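PDB 4Q34: AB hydrolase-1 domain-containing protein from Parabacteroides distasonis, which probably hydrolyses ester bonds as a member of the alpha/beta hydrolase family, though its natural substrate is not known. Local coordinates for residues 5-10 / 40-45; 50-55 / 170-175; 115-120 / 260-265; 205-210 / 232-237. One frame throughout, in Å; residues are numbered along the deposited sequence.

Contact 1. Residues 5-10 / 40-45; sequences VLMVDE and KPVGAR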
# COMPACT_ATOMS: atom_id res chain seq x y z
N VAL A 5 -13.87 -18.93 -6.18
CA VAL A 5 -13.66 -18.46 -4.79
C VAL A 5 -12.25 -18.74 -4.29
O VAL A 5 -11.75 -19.88 -4.37
CB VAL A 5 -14.70 -19.08 -3.83
CG1 VAL A 5 -14.42 -18.71 -2.36
CG2 VAL A 5 -16.10 -18.64 -4.22
N LEU A 6 -11.62 -17.71 -3.74
CA LEU A 6 -10.29 -17.84 -3.19
C LEU A 6 -10.49 -18.21 -1.72
O LEU A 6 -11.22 -17.51 -1.02
CB LEU A 6 -9.53 -16.54 -3.32
CG LEU A 6 -9.27 -16.06 -4.74
CD1 LEU A 6 -8.92 -14.57 -4.73
CD2 LEU A 6 -8.13 -16.87 -5.33
N MSE A 7 -9.92 -19.35 -1.33
CA MSE A 7 -10.09 -19.89 0.03
C MSE A 7 -8.86 -19.46 0.79
O MSE A 7 -7.79 -20.08 0.72
CB MSE A 7 -10.34 -21.41 0.00
CG MSE A 7 -11.56 -21.75 -0.85
SE MSE A 7 -11.91 -23.69 -0.83
CE MSE A 7 -11.86 -24.02 1.12
N VAL A 8 -9.00 -18.39 1.54
CA VAL A 8 -7.86 -17.79 2.27
C VAL A 8 -7.80 -18.29 3.72
O VAL A 8 -8.61 -17.96 4.52
CB VAL A 8 -7.92 -16.25 2.20
CG1 VAL A 8 -6.74 -15.64 2.96
CG2 VAL A 8 -7.95 -15.78 0.75
N ASP A 9 -6.79 -19.09 4.01
CA ASP A 9 -6.57 -19.65 5.34
C ASP A 9 -6.05 -18.58 6.32
O ASP A 9 -6.42 -18.55 7.49
CB ASP A 9 -5.51 -20.76 5.18
CG ASP A 9 -5.53 -21.76 6.28
OD1 ASP A 9 -6.50 -21.81 7.07
OD2 ASP A 9 -4.54 -22.51 6.30
N GLU A 10 -5.24 -17.66 5.79
CA GLU A 10 -4.59 -16.64 6.60
C GLU A 10 -4.29 -15.48 5.67
O GLU A 10 -3.91 -15.66 4.52
CB GLU A 10 -3.28 -17.18 7.23
CG GLU A 10 -2.61 -16.32 8.29
CD GLU A 10 -1.30 -16.94 8.86
OE1 GLU A 10 -1.23 -18.19 9.02
OE2 GLU A 10 -0.36 -16.17 9.16
N LYS A 40 -2.24 -16.74 2.53
CA LYS A 40 -1.95 -18.16 2.51
C LYS A 40 -3.24 -18.88 2.16
O LYS A 40 -4.25 -18.73 2.87
CB LYS A 40 -1.50 -18.65 3.90
CG LYS A 40 -0.34 -17.87 4.47
CD LYS A 40 0.39 -18.66 5.55
CE LYS A 40 1.51 -17.82 6.15
NZ LYS A 40 2.02 -18.38 7.44
N PRO A 41 -3.26 -19.62 1.06
CA PRO A 41 -4.42 -20.41 0.71
C PRO A 41 -4.55 -21.68 1.52
O PRO A 41 -3.56 -22.19 2.07
CB PRO A 41 -4.21 -20.73 -0.75
CG PRO A 41 -2.71 -20.79 -0.92
CD PRO A 41 -2.13 -19.84 0.13
N VAL A 42 -5.77 -22.18 1.60
CA VAL A 42 -6.00 -23.53 2.08
C VAL A 42 -5.21 -24.49 1.21
O VAL A 42 -5.19 -24.37 -0.02
CB VAL A 42 -7.49 -23.89 2.05
CG1 VAL A 42 -7.74 -25.38 2.37
CG2 VAL A 42 -8.25 -23.04 3.06
N GLY A 43 -4.51 -25.40 1.87
CA GLY A 43 -3.72 -26.41 1.19
C GLY A 43 -2.49 -25.87 0.47
O GLY A 43 -2.12 -26.37 -0.59
N ALA A 44 -1.86 -24.83 1.05
CA ALA A 44 -0.73 -24.15 0.43
C ALA A 44 0.44 -25.09 0.11
O ALA A 44 0.76 -26.01 0.87
CB ALA A 44 -0.25 -23.02 1.31
N ARG A 45 1.07 -24.81 -1.02
CA ARG A 45 2.28 -25.45 -1.45
C ARG A 45 3.45 -25.07 -0.53
O ARG A 45 3.38 -24.12 0.23
CB ARG A 45 2.60 -25.06 -2.90
CG ARG A 45 1.52 -25.45 -3.92
CD ARG A 45 1.78 -24.90 -5.30
NE ARG A 45 0.61 -25.09 -6.15
CZ ARG A 45 0.22 -26.24 -6.68
NH1 ARG A 45 0.99 -27.31 -6.57
NH2 ARG A 45 -0.89 -26.30 -7.39
O HOH W 1 -2.65 -22.64 4.37
O HOH W 2 -4.69 -25.57 4.91
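A classic beta bulge sets Asp9 and Glu10 against Lys40, where residues 5-10 run antiparallel to the end of strand 28-41. The backbone is the tight part. Lys40 O accepts two N-H groups. Asp9 N comes nearly along the C=O axis, 2.8 Å from Lys40 O. Glu10 N is farther, 3.3 Å from Lys40 O, and lies in the carbonyl plane on a lone pair. In return Lys40 N binds Glu10 O at 2.8 Å. Beyond the bulge, Val42 N binds Met7 O at 3.0 Å. Val8 and Pro41 are a non-hydrogen-bonded pair with diverging side chains, and both touch Leu77 of helix 72-78. Val8 also packs on Val8 of the second subunit, whose strand carries the sheet across the interface.

The Glu10 and Lys40 side chains form the looser, more exposed side. Both are extended beyond CG and run alongside each other. In the Glu10 conformer described, their salt bridge is long, with Glu10 OE1 3.6 Å from Lys40 NZ, and Glu10 OE2 is hydrogen-bonded to Tyr38 OH. An alanine in place of Lys40 would probably leave Glu10 OE1 without its charged mate and the Glu10 chain without the cover of Lys40 CG to CE. Water also enters on the Asp9 side. One water donates to Asp9 OD2 at 2.7 Å.

Contact 2. Residues 50-55 / 170-175; sequences VFAHGV and GVFITH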
# COMPACT_ATOMS: atom_id res chain seq x y z
N VAL A 50 7.32 -14.63 -3.40
CA VAL A 50 7.56 -13.27 -2.99
C VAL A 50 7.76 -12.44 -4.25
O VAL A 50 8.58 -12.78 -5.09
CB VAL A 50 8.79 -13.18 -2.09
CG1 VAL A 50 9.08 -11.73 -1.74
CG2 VAL A 50 8.63 -14.07 -0.85
N PHE A 51 6.97 -11.36 -4.37
CA PHE A 51 6.96 -10.54 -5.57
C PHE A 51 7.60 -9.19 -5.34
O PHE A 51 7.22 -8.47 -4.41
CB PHE A 51 5.51 -10.36 -6.06
CG PHE A 51 4.87 -11.64 -6.52
CD1 PHE A 51 4.99 -12.07 -7.83
CD2 PHE A 51 4.13 -12.41 -5.67
CE1 PHE A 51 4.40 -13.23 -8.27
CE2 PHE A 51 3.54 -13.58 -6.10
CZ PHE A 51 3.67 -14.00 -7.39
N ALA A 52 8.54 -8.82 -6.21
CA ALA A 52 9.26 -7.54 -6.13
C ALA A 52 9.11 -6.68 -7.39
O ALA A 52 9.55 -7.06 -8.49
CB ALA A 52 10.75 -7.79 -5.92
N HIS A 53 8.58 -5.50 -7.22
CA HIS A 53 8.36 -4.52 -8.28
C HIS A 53 9.65 -3.80 -8.68
O HIS A 53 10.71 -3.94 -8.02
CB HIS A 53 7.34 -3.50 -7.77
CG HIS A 53 7.82 -2.75 -6.57
ND1 HIS A 53 8.71 -1.71 -6.67
CD2 HIS A 53 7.61 -2.94 -5.25
CE1 HIS A 53 8.98 -1.26 -5.46
NE2 HIS A 53 8.33 -1.99 -4.58
N GLY A 54 9.56 -2.98 -9.72
CA GLY A 54 10.65 -2.16 -10.19
C GLY A 54 10.48 -0.68 -9.89
O GLY A 54 9.74 -0.29 -8.98
N VAL A 55 11.17 0.15 -10.66
CA VAL A 55 11.26 1.56 -10.31
C VAL A 55 9.92 2.26 -10.59
O VAL A 55 9.20 1.91 -11.55
CB VAL A 55 12.37 2.27 -11.08
CG1 VAL A 55 12.00 2.42 -12.55
CG2 VAL A 55 12.69 3.63 -10.48
N GLY A 170 11.69 -19.81 -0.09
CA GLY A 170 10.66 -19.39 -1.06
C GLY A 170 11.25 -19.05 -2.40
O GLY A 170 12.44 -19.16 -2.63
N VAL A 171 10.39 -18.61 -3.27
CA VAL A 171 10.75 -18.27 -4.63
C VAL A 171 10.57 -16.77 -4.79
O VAL A 171 9.55 -16.20 -4.37
CB VAL A 171 9.83 -19.00 -5.64
CG1 VAL A 171 10.14 -18.58 -7.06
CG2 VAL A 171 9.92 -20.50 -5.47
N PHE A 172 11.56 -16.13 -5.45
CA PHE A 172 11.58 -14.68 -5.62
C PHE A 172 11.21 -14.38 -7.06
O PHE A 172 11.87 -14.89 -7.99
CB PHE A 172 12.96 -14.11 -5.28
CG PHE A 172 13.00 -12.66 -4.84
CD1 PHE A 172 11.86 -11.93 -4.53
CD2 PHE A 172 14.23 -12.03 -4.66
CE1 PHE A 172 11.93 -10.62 -4.07
CE2 PHE A 172 14.31 -10.72 -4.20
CZ PHE A 172 13.17 -10.00 -3.93
N ILE A 173 10.13 -13.63 -7.23
CA ILE A 173 9.63 -13.25 -8.56
C ILE A 173 9.82 -11.74 -8.66
O ILE A 173 9.21 -11.00 -7.89
CB ILE A 173 8.13 -13.55 -8.76
CG1 ILE A 173 7.77 -14.94 -8.19
CG2 ILE A 173 7.75 -13.42 -10.24
CD1 ILE A 173 8.46 -16.07 -8.91
N THR A 174 10.63 -11.29 -9.62
CA THR A 174 11.04 -9.90 -9.72
C THR A 174 10.70 -9.28 -11.05
O THR A 174 10.41 -9.98 -12.04
CB THR A 174 12.55 -9.72 -9.44
OG1 THR A 174 13.34 -10.26 -10.50
CG2 THR A 174 12.95 -10.37 -8.09
N HIS A 175 10.75 -7.95 -11.07
CA HIS A 175 10.48 -7.17 -12.26
C HIS A 175 11.41 -5.97 -12.40
O HIS A 175 11.51 -5.17 -11.50
CB HIS A 175 9.05 -6.63 -12.17
CG HIS A 175 8.60 -5.92 -13.41
ND1 HIS A 175 7.82 -4.79 -13.38
CD2 HIS A 175 8.80 -6.20 -14.72
CE1 HIS A 175 7.60 -4.37 -14.60
NE2 HIS A 175 8.14 -5.24 -15.44
O HOH W 3 7.25 -2.98 -11.35
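Phe172 leans its ring toward Val50 and Ala52 of the neighbouring parallel strand. Its CG is anti to the backbone N (chi1 -154°), on the side of those two residues. Phe172 CE1 is the touching atom, 3.6 Å from Ala52 CB. The same CE1 lies 3.8 Å from Val50 CG1, and the two side chains cross obliquely. Val50 O sits at the ring edge in plane, 3.4 Å from Phe172 CD1. Thr174 CG2 covers the centre of one ring face. Phe164 and Tyr160 of helix 153-167 also meet this ring.

On the other face of the sheet, Phe51 and Ile173 keep company. Phe51 CG is anti to the carbonyl carbon (chi1 -66°), which sets it on the Ile173 side. Phe51 CD1 comes to 3.6 Å from Ile173 CB.

The backbones are joined by Val50 N to Val171 O, Ile173 N to Val50 O and Ala52 N to Ile173 O. The bond from His175 N to Ala52 O is weak. At the C-terminal ends, His53 ND1 donates to Gly54 O at 2.9 Å, in the plane of its own ring. A water accepts from Gly54 N and lies 2.8 Å from His175 ND1, while His175 NE2 is hydrogen-bonded to His298 O. These are central parallel strands of the alpha/beta hydrolase fold. Strand 170-175 leads into helix 178-185 through what is probably the nucleophile elbow of this family.

Contact 3. Residues 115-120 / 260-265; sequences RFRVGI and YEWTRR
Arg115 and Arg117 meet Trp262 and its neighbours where helix 109-115 ends in a Schellman motif and packs against helix 257-277. Arg117 takes the positive phi of that motif.

The uncharged hydrogen bond comes first. Trp262 NE1 donates to Arg115 O at 2.8 Å, in the carbonyl plane. The oxygen sits near the edge of the indole, somewhat tilted from its plane.

The salt bridge is end-on and uses one oxygen. Arg115 NH1 lies 2.9 Å from Glu261 OE1, and Arg115 NH2 is 3.0 Å from the same Glu261 OE1. The guanidinium and carboxylate planes are 68° apart. NH1 meets OE1 from above the carboxylate plane, while NH2 comes nearly along the C-O axis. Glu261 OE2 accepts from Leu220 N, so both carboxylate oxygens are held. Arg115 NH1 also donates to Glu258 O.

Contacts between flat groups follow. The indole lies between two arginines. Arg117 NH1 is over one face, 3.4 Å from Trp262 CG, and is paired with Glu199. Arg265 NH1 is over the opposite face, offset toward the rim. Trp262 CZ2 in turn lies over one face of the Arg115 guanidinium.

Like charges are also close. Arg115 NH2 is 3.2 Å from Arg265 NH1, and these two donors do not bond. Glu261 on one arginine and Glu225 on the other probably ease the repulsion. The Arg115 chain bends at chi2 (58°), which puts Arg115 CD 3.7 Å from Trp262 NE1.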
# COMPACT_ATOMS: atom_id res chain seq x y z
N ARG A 115 8.77 3.66 -22.92
CA ARG A 115 9.74 2.87 -22.16
C ARG A 115 9.19 1.48 -21.81
O ARG A 115 9.94 0.51 -21.76
CB ARG A 115 10.06 3.61 -20.86
CG ARG A 115 10.94 2.86 -19.89
CD ARG A 115 12.26 2.48 -20.53
NE ARG A 115 13.25 2.03 -19.55
CZ ARG A 115 14.52 1.79 -19.85
NH1 ARG A 115 14.95 1.94 -21.10
NH2 ARG A 115 15.37 1.42 -18.91
N PHE A 116 7.89 1.42 -21.57
CA PHE A 116 7.19 0.17 -21.23
C PHE A 116 6.74 -0.64 -22.45
O PHE A 116 6.18 -1.73 -22.31
CB PHE A 116 6.01 0.46 -20.30
CG PHE A 116 6.42 0.96 -18.92
CD1 PHE A 116 7.71 0.72 -18.42
CD2 PHE A 116 5.52 1.66 -18.13
CE1 PHE A 116 8.07 1.13 -17.15
CE2 PHE A 116 5.88 2.07 -16.86
CZ PHE A 116 7.14 1.79 -16.36
N ARG A 117 6.98 -0.06 -23.63
CA ARG A 117 6.72 -0.68 -24.90
C ARG A 117 5.23 -0.99 -25.08
O ARG A 117 4.84 -2.00 -25.64
CB ARG A 117 7.60 -1.89 -25.10
CG ARG A 117 9.10 -1.60 -24.96
CD ARG A 117 10.03 -2.63 -25.63
NE ARG A 117 9.54 -3.99 -25.40
CZ ARG A 117 9.66 -4.66 -24.26
NH1 ARG A 117 10.31 -4.12 -23.24
NH2 ARG A 117 9.07 -5.83 -24.12
N VAL A 118 4.39 -0.06 -24.66
CA VAL A 118 2.96 -0.12 -25.01
C VAL A 118 2.82 0.35 -26.45
O VAL A 118 1.96 -0.12 -27.18
CB VAL A 118 2.10 0.75 -24.08
CG1 VAL A 118 0.63 0.66 -24.42
CG2 VAL A 118 2.31 0.33 -22.63
N GLY A 119 3.71 1.23 -26.86
CA GLY A 119 3.65 1.81 -28.21
C GLY A 119 4.62 2.97 -28.33
O GLY A 119 5.42 3.21 -27.45
N ILE A 120 4.55 3.68 -29.43
CA ILE A 120 5.25 4.95 -29.55
C ILE A 120 4.17 6.01 -29.46
O ILE A 120 3.38 6.22 -30.41
CB ILE A 120 6.02 5.10 -30.88
CG1 ILE A 120 6.97 3.91 -31.09
CG2 ILE A 120 6.77 6.42 -30.91
CD1 ILE A 120 7.97 3.72 -29.98
N TYR A 260 15.26 0.50 -27.00
CA TYR A 260 16.37 -0.35 -27.44
C TYR A 260 17.16 -0.92 -26.28
O TYR A 260 17.69 -2.00 -26.38
CB TYR A 260 17.28 0.36 -28.46
CG TYR A 260 18.27 -0.57 -29.11
CD1 TYR A 260 17.87 -1.49 -30.07
CD2 TYR A 260 19.60 -0.56 -28.73
CE1 TYR A 260 18.76 -2.37 -30.64
CE2 TYR A 260 20.51 -1.44 -29.31
CZ TYR A 260 20.07 -2.34 -30.27
OH TYR A 260 20.95 -3.23 -30.85
N GLU A 261 17.16 -0.23 -25.16
CA GLU A 261 17.80 -0.77 -23.97
C GLU A 261 17.28 -2.15 -23.65
O GLU A 261 18.05 -2.97 -23.18
CB GLU A 261 17.61 0.14 -22.78
CG GLU A 261 18.46 1.38 -22.90
CD GLU A 261 18.56 2.20 -21.62
OE1 GLU A 261 17.83 1.91 -20.64
OE2 GLU A 261 19.39 3.14 -21.61
N TRP A 262 16.00 -2.42 -23.91
CA TRP A 262 15.43 -3.74 -23.65
C TRP A 262 15.98 -4.78 -24.62
O TRP A 262 16.25 -5.90 -24.25
CB TRP A 262 13.89 -3.73 -23.64
CG TRP A 262 13.34 -2.77 -22.66
CD1 TRP A 262 12.63 -1.62 -22.92
CD2 TRP A 262 13.46 -2.86 -21.23
NE1 TRP A 262 12.31 -0.99 -21.74
CE2 TRP A 262 12.80 -1.73 -20.69
CE3 TRP A 262 14.07 -3.78 -20.36
CZ2 TRP A 262 12.76 -1.48 -19.32
CZ3 TRP A 262 13.99 -3.54 -18.96
CH2 TRP A 262 13.34 -2.40 -18.47
N THR A 263 16.14 -4.42 -25.88
CA THR A 263 16.84 -5.30 -26.80
C THR A 263 18.23 -5.68 -26.34
O THR A 263 18.62 -6.84 -26.46
CB THR A 263 16.97 -4.61 -28.18
OG1 THR A 263 15.67 -4.15 -28.56
CG2 THR A 263 17.49 -5.55 -29.21
N ARG A 264 19.00 -4.69 -25.90
CA ARG A 264 20.35 -4.93 -25.37
C ARG A 264 20.32 -5.84 -24.16
O ARG A 264 21.21 -6.70 -24.00
CB ARG A 264 21.05 -3.63 -24.93
CG ARG A 264 20.98 -2.47 -25.91
CD ARG A 264 21.78 -1.29 -25.37
NE ARG A 264 23.08 -1.24 -26.00
CZ ARG A 264 23.40 -0.45 -27.02
NH1 ARG A 264 22.53 0.43 -27.52
NH2 ARG A 264 24.61 -0.53 -27.53
N ARG A 265 19.29 -5.68 -23.32
CA ARG A 265 19.15 -6.49 -22.10
C ARG A 265 18.86 -7.95 -22.41
O ARG A 265 19.46 -8.84 -21.80
CB ARG A 265 18.11 -5.88 -21.17
CG ARG A 265 18.74 -4.69 -20.46
CD ARG A 265 17.70 -3.81 -19.82
NE ARG A 265 18.39 -2.82 -19.03
CZ ARG A 265 17.81 -1.77 -18.50
NH1 ARG A 265 16.53 -1.52 -18.70
NH2 ARG A 265 18.56 -0.96 -17.76

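Contact 4. Residues 205-210 / 232-237; sequences PFPEGQ and SVFMEY
Pro205 and Pro207 of the edge strand 204-207 pack on Phe234 and Tyr237 of residues 232-237, which take in part of the short helix that begins at 231, and both pairs make CH-pi contacts. Pro207 CD sits over the centre of the Phe234 ring, 3.5 Å from its centroid and only 7° off the ring normal. Beside it, Pro207 CG is 3.5 Å from Phe234 CD2. Phe234 CG is anti to the backbone N (chi1 -177°), which sets it on the side of Pro207. The ring edge also meets the strand backbone, with Pro205 O in the ring plane 3.2 Å from Phe234 CE1. That oxygen accepts a hydrogen bond from Trp272 NE1. Pro205 CG lies over the Tyr237 ring, 3.6 Å from Tyr237 CE2, and the two side chains cross at about a right angle. Tyr237 OH is hydrogen-bonded to Trp183 O. An alanine in place of Phe234 would probably open a gap beside Pro207 CG and CD and leave the strand less firmly packed on the helix. Strand 204-207 is parallel to strand 226-229, whose Val229 touches both Pro205 and Phe234. Helix 257-277 adds Leu276 against Phe234 and Met275 against Pro207.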
# COMPACT_ATOMS: atom_id res chain seq x y z
N PRO A 205 25.62 -9.13 -12.82
CA PRO A 205 26.94 -9.42 -12.32
C PRO A 205 27.74 -10.40 -13.19
O PRO A 205 27.29 -11.51 -13.48
CB PRO A 205 26.67 -10.01 -10.92
CG PRO A 205 25.37 -10.68 -11.10
CD PRO A 205 24.58 -9.81 -12.04
N PHE A 206 28.93 -9.98 -13.58
CA PHE A 206 29.87 -10.82 -14.28
C PHE A 206 31.20 -10.91 -13.50
O PHE A 206 31.53 -9.99 -12.73
CB PHE A 206 30.15 -10.23 -15.66
CG PHE A 206 28.99 -10.31 -16.60
CD1 PHE A 206 28.05 -9.31 -16.65
CD2 PHE A 206 28.86 -11.38 -17.45
CE1 PHE A 206 26.99 -9.37 -17.54
CE2 PHE A 206 27.77 -11.48 -18.31
CZ PHE A 206 26.85 -10.46 -18.37
N PRO A 207 31.98 -11.99 -13.72
CA PRO A 207 33.27 -12.08 -13.07
C PRO A 207 34.20 -10.98 -13.53
O PRO A 207 34.17 -10.58 -14.70
CB PRO A 207 33.84 -13.42 -13.53
CG PRO A 207 32.76 -14.13 -14.23
CD PRO A 207 31.71 -13.13 -14.62
N GLU A 208 35.01 -10.50 -12.60
CA GLU A 208 36.00 -9.49 -12.88
C GLU A 208 36.87 -9.95 -14.01
O GLU A 208 37.31 -11.11 -14.03
CB GLU A 208 36.84 -9.26 -11.62
CG GLU A 208 36.05 -8.49 -10.58
CD GLU A 208 36.56 -8.65 -9.13
OE1 GLU A 208 37.40 -9.51 -8.88
OE2 GLU A 208 36.06 -7.91 -8.24
N GLY A 209 37.08 -9.07 -14.97
CA GLY A 209 37.89 -9.37 -16.12
C GLY A 209 37.18 -10.07 -17.27
O GLY A 209 37.79 -10.28 -18.31
N GLN A 210 35.90 -10.41 -17.09
CA GLN A 210 35.09 -11.15 -18.06
C GLN A 210 33.84 -10.39 -18.44
O GLN A 210 32.88 -11.00 -18.87
CB GLN A 210 34.65 -12.50 -17.45
CG GLN A 210 35.78 -13.37 -16.97
CD GLN A 210 36.69 -13.76 -18.09
OE1 GLN A 210 36.22 -14.12 -19.17
NE2 GLN A 210 37.98 -13.67 -17.87
N SER A 232 34.07 -15.75 -6.84
CA SER A 232 33.27 -16.52 -5.87
C SER A 232 31.85 -16.01 -5.69
O SER A 232 30.93 -16.78 -5.35
CB SER A 232 33.98 -16.58 -4.50
OG SER A 232 33.90 -15.33 -3.84
N VAL A 233 31.63 -14.72 -5.94
CA VAL A 233 30.32 -14.12 -5.89
C VAL A 233 29.52 -14.50 -7.15
O VAL A 233 28.36 -14.89 -7.07
CB VAL A 233 30.43 -12.60 -5.70
CG1 VAL A 233 29.07 -11.95 -5.80
CG2 VAL A 233 31.05 -12.30 -4.34
N PHE A 234 30.18 -14.42 -8.29
CA PHE A 234 29.55 -14.85 -9.56
C PHE A 234 29.05 -16.28 -9.44
O PHE A 234 27.94 -16.57 -9.88
CB PHE A 234 30.53 -14.71 -10.71
CG PHE A 234 29.94 -15.06 -12.06
CD1 PHE A 234 28.95 -14.25 -12.62
CD2 PHE A 234 30.37 -16.19 -12.76
CE1 PHE A 234 28.41 -14.53 -13.86
CE2 PHE A 234 29.81 -16.49 -14.02
CZ PHE A 234 28.85 -15.65 -14.55
N MSE A 235 29.84 -17.15 -8.80
CA MSE A 235 29.45 -18.57 -8.65
C MSE A 235 28.19 -18.74 -7.84
O MSE A 235 27.52 -19.78 -7.95
CB MSE A 235 30.55 -19.44 -8.02
CG MSE A 235 31.79 -19.51 -8.90
SE MSE A 235 31.49 -20.45 -10.63
CE MSE A 235 30.73 -22.12 -9.86
N GLU A 236 27.84 -17.77 -6.99
CA GLU A 236 26.60 -17.88 -6.22
C GLU A 236 25.37 -17.96 -7.12
O GLU A 236 24.40 -18.62 -6.76
CB GLU A 236 26.42 -16.78 -5.15
CG GLU A 236 27.62 -16.49 -4.25
CD GLU A 236 27.93 -17.52 -3.20
OE1 GLU A 236 27.20 -18.55 -3.12
OE2 GLU A 236 28.92 -17.30 -2.44
N TYR A 237 25.42 -17.39 -8.34
CA TYR A 237 24.28 -17.38 -9.23
C TYR A 237 24.10 -18.72 -9.99
O TYR A 237 23.18 -18.84 -10.78
CB TYR A 237 24.38 -16.20 -10.22
CG TYR A 237 24.41 -14.90 -9.44
CD1 TYR A 237 23.24 -14.36 -8.95
CD2 TYR A 237 25.59 -14.22 -9.19
CE1 TYR A 237 23.24 -13.20 -8.15
CE2 TYR A 237 25.60 -13.07 -8.44
CZ TYR A 237 24.43 -12.56 -7.92
OH TYR A 237 24.47 -11.38 -7.18

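Contact 2 is central, its centre about 4 Å from that of the chain. Contact 1 belongs to the same sheet, with centres about 21 Å apart, and sits at the subunit interface. Contact 3 comes closest to contact 2, about 5 Å between nearest atoms. His298 links them, meeting His175 in contact 2 and Phe116 and Trp262 in contact 3. The C-terminal ends of strands 49-52 and 170-175 probably border the active site, as is usual in alpha/beta hydrolases. A glycerol, probably from the crystallisation liquor, lies about 3 Å from the Arg115 side chain. Helix 257-277 supplies residues 260-265 of contact 3 and also packs on contact 4. Contacts 1 and 4 are about 39 Å apart between centres.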